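Side-chain contacts in accelerated cell death 11 (Arabidopsis thaliana, PDB 4NT1), which selectively transfers ceramide-1-phosphate and phytoceramide-1-phosphate between membranes: residues A16-L21 and Q181-S186; E117-S122 and P160-L165. All blocks are in the same frame, centred on the assembly; numbering follows the deposited sequence.

Contact 1 joins the first and last helices of the chain, and contact 2 is nested inside the long chain loop that contact 1 closes. Their centres are about 18 Å apart. They meet where Val184 CG1 of contact 1 lies 3.6 Å from Glu117 CG of contact 2. Helix 98-121 ties the two together: its C-terminal end forms one side of contact 2, and its Leu109 touches Phe18 in contact 1. The same helix carries Arg100 and Arg104 near its start; with Asp61, Lys65 and His144 they bind the phosphorylated sphingolipid. Both contacts lie away from that site. Their centres are about 12 Å (contact 1) and 17 Å (contact 2) from the centre of the chain.

Contact 1 (A16-L21 and Q181-S186); sequences AAFKKL and QSYVNS
Phe18 on helix 10-25 packs against Tyr183 and Ser186 on helix 173-199. At its root, Phe18 CB lies 4.0 Å from Ser186 CB. Further out, Phe18 CG is 3.8 Å from Tyr183 CE1. The other ring atoms stay close to that same carbon, out to Phe18 CZ at 4.1 Å from Tyr183 CE1. The reason is the placement of Tyr183 CE1, which sits over the middle of one Phe18 face. This is a T-shaped pair. The edge of Tyr183 points at the Phe18 face, the ring planes meet at 77°, and the centroids are 5.0 Å apart. The two side chains run alongside each other in the same direction. Tyr183 CG is anti to the backbone N (chi1 174°), which carries the ring out beside Phe18. Its hydroxyl is hydrogen-bonded to the backbone O of Leu109, so the ring is fixed at its far end as well. Phe116 meets the Tyr183 ring too, and Val44 and Leu190 pack on Phe18.

The two segments belong to the first and last helices of the all-helical GLTP fold. The axes of 16-21 and 181-186 run nearly parallel, at 23°, and come within 8.6 Å of each other. Small Ser186 fits this close spacing. Its CB rests against the carbonyl O of Phe18, and Ser186 OG comes within 3.3 Å of Lys19 CA.

Towards the surface, a water links the helices. It is 2.7 Å from Ser182 OG and also accepts a weak hydrogen bond from Lys19 NZ. The Lys19 chain leaves CB straight, then bends at its last two torsions to bring the ammonium group round to this water.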
loop_
_atom_site.group_PDB
_atom_site.type_symbol
_atom_site.label_atom_id
_atom_site.label_comp_id
_atom_site.label_asym_id
_atom_site.label_seq_id
_atom_site.Cartn_x
_atom_site.Cartn_y
_atom_site.Cartn_z
ATOM N N ALA A 16 -2.072 13.849 1.760
ATOM C CA ALA A 16 -3.021 14.437 2.704
ATOM C C ALA A 16 -3.792 13.351 3.450
ATOM O O ALA A 16 -3.980 13.438 4.664
ATOM C CB ALA A 16 -3.998 15.365 1.979
ATOM N N ALA A 17 -4.240 12.333 2.717
ATOM C CA ALA A 17 -5.041 11.273 3.317
ATOM C C ALA A 17 -4.215 10.489 4.330
ATOM O O ALA A 17 -4.696 10.152 5.417
ATOM C CB ALA A 17 -5.601 10.344 2.234
ATOM N N PHE A 18 -2.966 10.201 3.983
ATOM C CA PHE A 18 -2.137 9.408 4.880
ATOM C C PHE A 18 -1.605 10.186 6.080
ATOM O O PHE A 18 -1.429 9.623 7.157
ATOM C CB PHE A 18 -1.072 8.648 4.091
ATOM C CG PHE A 18 -1.645 7.450 3.391
ATOM C CD1 PHE A 18 -1.686 6.213 4.027
ATOM C CD2 PHE A 18 -2.219 7.575 2.134
ATOM C CE1 PHE A 18 -2.273 5.108 3.404
ATOM C CE2 PHE A 18 -2.797 6.480 1.501
ATOM C CZ PHE A 18 -2.822 5.245 2.135
ATOM N N LYS A 19 -1.384 11.484 5.893
ATOM C CA LYS A 19 -1.075 12.356 7.010
ATOM C C LYS A 19 -2.161 12.241 8.081
ATOM O O LYS A 19 -1.864 12.106 9.264
ATOM C CB LYS A 19 -0.931 13.806 6.529
ATOM C CG LYS A 19 -0.579 14.781 7.644
ATOM C CD LYS A 19 -0.391 16.201 7.124
ATOM C CE LYS A 19 1.063 16.486 6.801
ATOM N NZ LYS A 19 1.914 16.492 8.023
ATOM N N LYS A 20 -3.425 12.260 7.657
ATOM C CA LYS A 20 -4.546 12.157 8.593
ATOM C C LYS A 20 -4.553 10.830 9.349
ATOM O O LYS A 20 -4.822 10.796 10.547
ATOM C CB LYS A 20 -5.886 12.334 7.874
ATOM C CG LYS A 20 -6.142 13.749 7.385
ATOM C CD LYS A 20 -7.454 13.799 6.617
ATOM C CE LYS A 20 -7.698 15.183 6.037
ATOM N NZ LYS A 20 -6.758 15.476 4.918
ATOM N N LEU A 21 -4.271 9.738 8.641
ATOM C CA LEU A 21 -4.207 8.424 9.266
ATOM C C LEU A 21 -3.044 8.363 10.254
ATOM O O LEU A 21 -3.193 7.802 11.334
ATOM C CB LEU A 21 -4.114 7.313 8.208
ATOM C CG LEU A 21 -5.407 7.155 7.393
ATOM C CD1 LEU A 21 -5.223 6.191 6.192
ATOM C CD2 LEU A 21 -6.539 6.684 8.301
ATOM N N GLN A 181 8.023 11.775 0.097
ATOM C CA GLN A 181 8.592 11.683 1.433
ATOM C C GLN A 181 7.502 11.811 2.500
ATOM O O GLN A 181 7.584 11.205 3.564
ATOM C CB GLN A 181 9.652 12.762 1.643
ATOM C CG GLN A 181 10.330 12.652 3.000
ATOM C CD GLN A 181 11.141 11.388 3.125
ATOM O OE1 GLN A 181 10.853 10.523 3.956
ATOM N NE2 GLN A 181 12.172 11.268 2.295
ATOM N N SER A 182 6.488 12.617 2.223
ATOM C CA SER A 182 5.391 12.760 3.168
ATOM C C SER A 182 4.671 11.426 3.319
ATOM O O SER A 182 4.426 10.971 4.439
ATOM C CB SER A 182 4.393 13.815 2.707
ATOM O OG SER A 182 3.382 13.988 3.693
ATOM N N TYR A 183 4.342 10.801 2.187
ATOM C CA TYR A 183 3.708 9.480 2.226
ATOM C C TYR A 183 4.574 8.482 2.982
ATOM O O TYR A 183 4.068 7.661 3.759
ATOM C CB TYR A 183 3.422 8.930 0.824
ATOM C CG TYR A 183 2.904 7.508 0.900
ATOM C CD1 TYR A 183 1.563 7.255 1.182
ATOM C CD2 TYR A 183 3.758 6.425 0.752
ATOM C CE1 TYR A 183 1.085 5.958 1.286
ATOM C CE2 TYR A 183 3.288 5.128 0.845
ATOM C CZ TYR A 183 1.950 4.901 1.118
ATOM O OH TYR A 183 1.476 3.605 1.211
ATOM N N VAL A 184 5.880 8.537 2.740
ATOM C CA VAL A 184 6.786 7.628 3.425
ATOM C C VAL A 184 6.713 7.843 4.931
ATOM O O VAL A 184 6.630 6.878 5.699
ATOM C CB VAL A 184 8.234 7.780 2.948
ATOM C CG1 VAL A 184 9.173 7.051 3.905
ATOM C CG2 VAL A 184 8.373 7.250 1.526
ATOM N N ASN A 185 6.730 9.106 5.353
ATOM C CA ASN A 185 6.691 9.430 6.785
ATOM C C ASN A 185 5.371 9.095 7.468
ATOM O O ASN A 185 5.349 8.746 8.649
ATOM C CB ASN A 185 7.011 10.903 7.016
ATOM C CG ASN A 185 8.433 11.238 6.642
ATOM O OD1 ASN A 185 9.282 10.354 6.571
ATOM N ND2 ASN A 185 8.702 12.514 6.413
ATOM N N SER A 186 4.273 9.225 6.735
ATOM C CA SER A 186 2.961 8.949 7.307
ATOM C C SER A 186 2.648 7.456 7.293
ATOM O O SER A 186 2.110 6.908 8.263
ATOM C CB SER A 186 1.874 9.712 6.550
ATOM O OG SER A 186 1.999 11.108 6.765
HETATM O O HOH W 1 4.225 15.232 5.976
#

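Contact 2 (E117-S122 and P160-L165)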
loop_
_atom_site.group_PDB
_atom_site.type_symbol
_atom_site.label_atom_id
_atom_site.label_comp_id
_atom_site.label_asym_id
_atom_site.label_seq_id
_atom_site.Cartn_x
_atom_site.Cartn_y
_atom_site.Cartn_z
ATOM N N GLU A 117 10.598 5.483 -1.119
ATOM C CA GLU A 117 11.905 5.592 -0.481
ATOM C C GLU A 117 13.008 5.382 -1.517
ATOM O O GLU A 117 14.020 6.086 -1.527
ATOM C CB GLU A 117 12.057 4.544 0.630
ATOM C CG GLU A 117 11.334 4.876 1.933
ATOM C CD GLU A 117 11.299 3.698 2.909
ATOM O OE1 GLU A 117 11.421 2.542 2.459
ATOM O OE2 GLU A 117 11.143 3.928 4.130
ATOM N N GLN A 118 12.825 4.393 -2.383
ATOM C CA GLN A 118 13.875 4.046 -3.334
ATOM C C GLN A 118 13.984 5.058 -4.467
ATOM O O GLN A 118 15.088 5.328 -4.957
ATOM C CB GLN A 118 13.691 2.628 -3.877
ATOM C CG GLN A 118 13.895 1.545 -2.815
ATOM C CD GLN A 118 15.333 1.470 -2.353
ATOM O OE1 GLN A 118 16.258 1.634 -3.147
ATOM N NE2 GLN A 118 15.532 1.245 -1.059
ATOM N N ILE A 119 12.850 5.613 -4.885
ATOM C CA ILE A 119 12.863 6.689 -5.863
ATOM C C ILE A 119 13.641 7.878 -5.304
ATOM O O ILE A 119 14.528 8.422 -5.960
ATOM C CB ILE A 119 11.442 7.111 -6.267
ATOM C CG1 ILE A 119 10.791 6.008 -7.113
ATOM C CG2 ILE A 119 11.481 8.421 -7.035
ATOM C CD1 ILE A 119 9.356 6.301 -7.518
ATOM N N ILE A 120 13.324 8.269 -4.077
ATOM C CA ILE A 120 14.042 9.373 -3.443
ATOM C C ILE A 120 15.539 9.078 -3.333
ATOM O O ILE A 120 16.379 9.923 -3.670
ATOM C CB ILE A 120 13.439 9.707 -2.059
ATOM C CG1 ILE A 120 12.013 10.233 -2.239
ATOM C CG2 ILE A 120 14.295 10.751 -1.337
ATOM C CD1 ILE A 120 11.149 10.156 -0.978
ATOM N N ALA A 121 15.869 7.869 -2.889
ATOM C CA ALA A 121 17.258 7.467 -2.686
ATOM C C ALA A 121 18.047 7.382 -3.993
ATOM O O ALA A 121 19.268 7.507 -4.000
ATOM C CB ALA A 121 17.316 6.136 -1.941
ATOM N N SER A 122 17.356 7.166 -5.104
ATOM C CA SER A 122 18.052 7.041 -6.381
ATOM C C SER A 122 18.006 8.318 -7.225
ATOM O O SER A 122 18.271 8.278 -8.421
ATOM C CB SER A 122 17.496 5.860 -7.176
ATOM O OG SER A 122 16.160 6.117 -7.556
ATOM N N PRO A 160 7.367 2.951 -16.960
ATOM C CA PRO A 160 7.543 4.292 -17.523
ATOM C C PRO A 160 8.899 4.844 -17.089
ATOM O O PRO A 160 9.434 4.399 -16.078
ATOM C CB PRO A 160 6.424 5.096 -16.851
ATOM C CG PRO A 160 6.193 4.392 -15.547
ATOM C CD PRO A 160 6.373 2.926 -15.869
ATOM N N THR A 161 9.450 5.793 -17.838
ATOM C CA THR A 161 10.601 6.546 -17.352
ATOM C C THR A 161 10.203 7.296 -16.084
ATOM O O THR A 161 9.023 7.554 -15.847
ATOM C CB THR A 161 11.095 7.563 -18.393
ATOM O OG1 THR A 161 10.175 8.660 -18.471
ATOM C CG2 THR A 161 11.227 6.902 -19.766
ATOM N N ARG A 162 11.189 7.635 -15.266
ATOM C CA ARG A 162 10.933 8.373 -14.040
ATOM C C ARG A 162 10.245 9.695 -14.370
ATOM O O ARG A 162 9.275 10.090 -13.715
ATOM C CB ARG A 162 12.248 8.585 -13.293
ATOM C CG ARG A 162 12.148 9.403 -12.027
ATOM C CD ARG A 162 13.533 9.510 -11.407
ATOM N NE ARG A 162 13.575 10.428 -10.275
ATOM C CZ ARG A 162 14.029 10.105 -9.068
ATOM N NH1 ARG A 162 14.496 8.873 -8.826
ATOM N NH2 ARG A 162 14.019 11.019 -8.106
ATOM N N ALA A 163 10.722 10.358 -15.419
ATOM C CA ALA A 163 10.122 11.605 -15.871
ATOM C C ALA A 163 8.668 11.432 -16.300
ATOM O O ALA A 163 7.827 12.292 -16.042
ATOM C CB ALA A 163 10.944 12.213 -17.003
ATOM N N HIS A 164 8.377 10.323 -16.967
ATOM C CA HIS A 164 7.021 10.048 -17.417
ATOM C C HIS A 164 6.092 9.797 -16.225
ATOM O O HIS A 164 4.952 10.253 -16.220
ATOM C CB HIS A 164 6.994 8.853 -18.376
ATOM C CG HIS A 164 5.647 8.601 -18.974
ATOM N ND1 HIS A 164 5.262 7.368 -19.453
ATOM C CD2 HIS A 164 4.589 9.426 -19.160
ATOM C CE1 HIS A 164 4.024 7.443 -19.912
ATOM N NE2 HIS A 164 3.592 8.680 -19.740
ATOM N N LEU A 165 6.585 9.086 -15.212
ATOM C CA LEU A 165 5.778 8.851 -14.006
ATOM C C LEU A 165 5.416 10.174 -13.335
ATOM O O LEU A 165 4.266 10.397 -12.938
ATOM C CB LEU A 165 6.496 7.930 -13.015
ATOM C CG LEU A 165 5.759 7.724 -11.685
ATOM C CD1 LEU A 165 4.457 6.975 -11.913
ATOM C CD2 LEU A 165 6.613 7.007 -10.632
HETATM O O HOH W 2 14.784 6.542 -10.063
#
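Arg162 leaves its backbone with CG anti to N (chi1 177°) and stays extended as far as NE, so its guanidinium reaches across to Ile119. The branch Ile119 CG2 is likewise anti to its backbone N. It lies over one guanidinium face, towards the rim, with Ile119 CG2 3.5 Å from Arg162 NH1. The side chains of Ile119 and Arg162 pass alongside each other, pointing opposite ways.

Across the contact the stronger hydrogen bond runs from Arg162 NH1 to Ile119 O, at 2.9 Å with an N-H...O angle of 150°. The donor is tilted 30° from the carbonyl plane. Arg162 NH2 adds a weak bond to the same Ile119 O at 3.4 Å. Both reach a carbonyl in the last turn of helix 98-121, where the partial negative charge of the helix end probably favours a cation. At the guanidinium edge a water bridges the segments. It accepts from Arg162 NH1 at 2.7 Å and donates to Ser122 OG at 2.9 Å. Arg162 NE forms a salt bridge with Glu173, so the charge is held from a second direction.

Beside this polar group, Ile119 CD1 packs on Leu165 CD2 at 4.2 Å.

The contact thus joins the C-terminal end of helix 98-121 to the start of helix 162-168. Leu128, in a loop, packs against Ile119, Arg162 and Leu165. Pro131 of helix 129-139 and Met180 of helix 173-199 also touch Ile119.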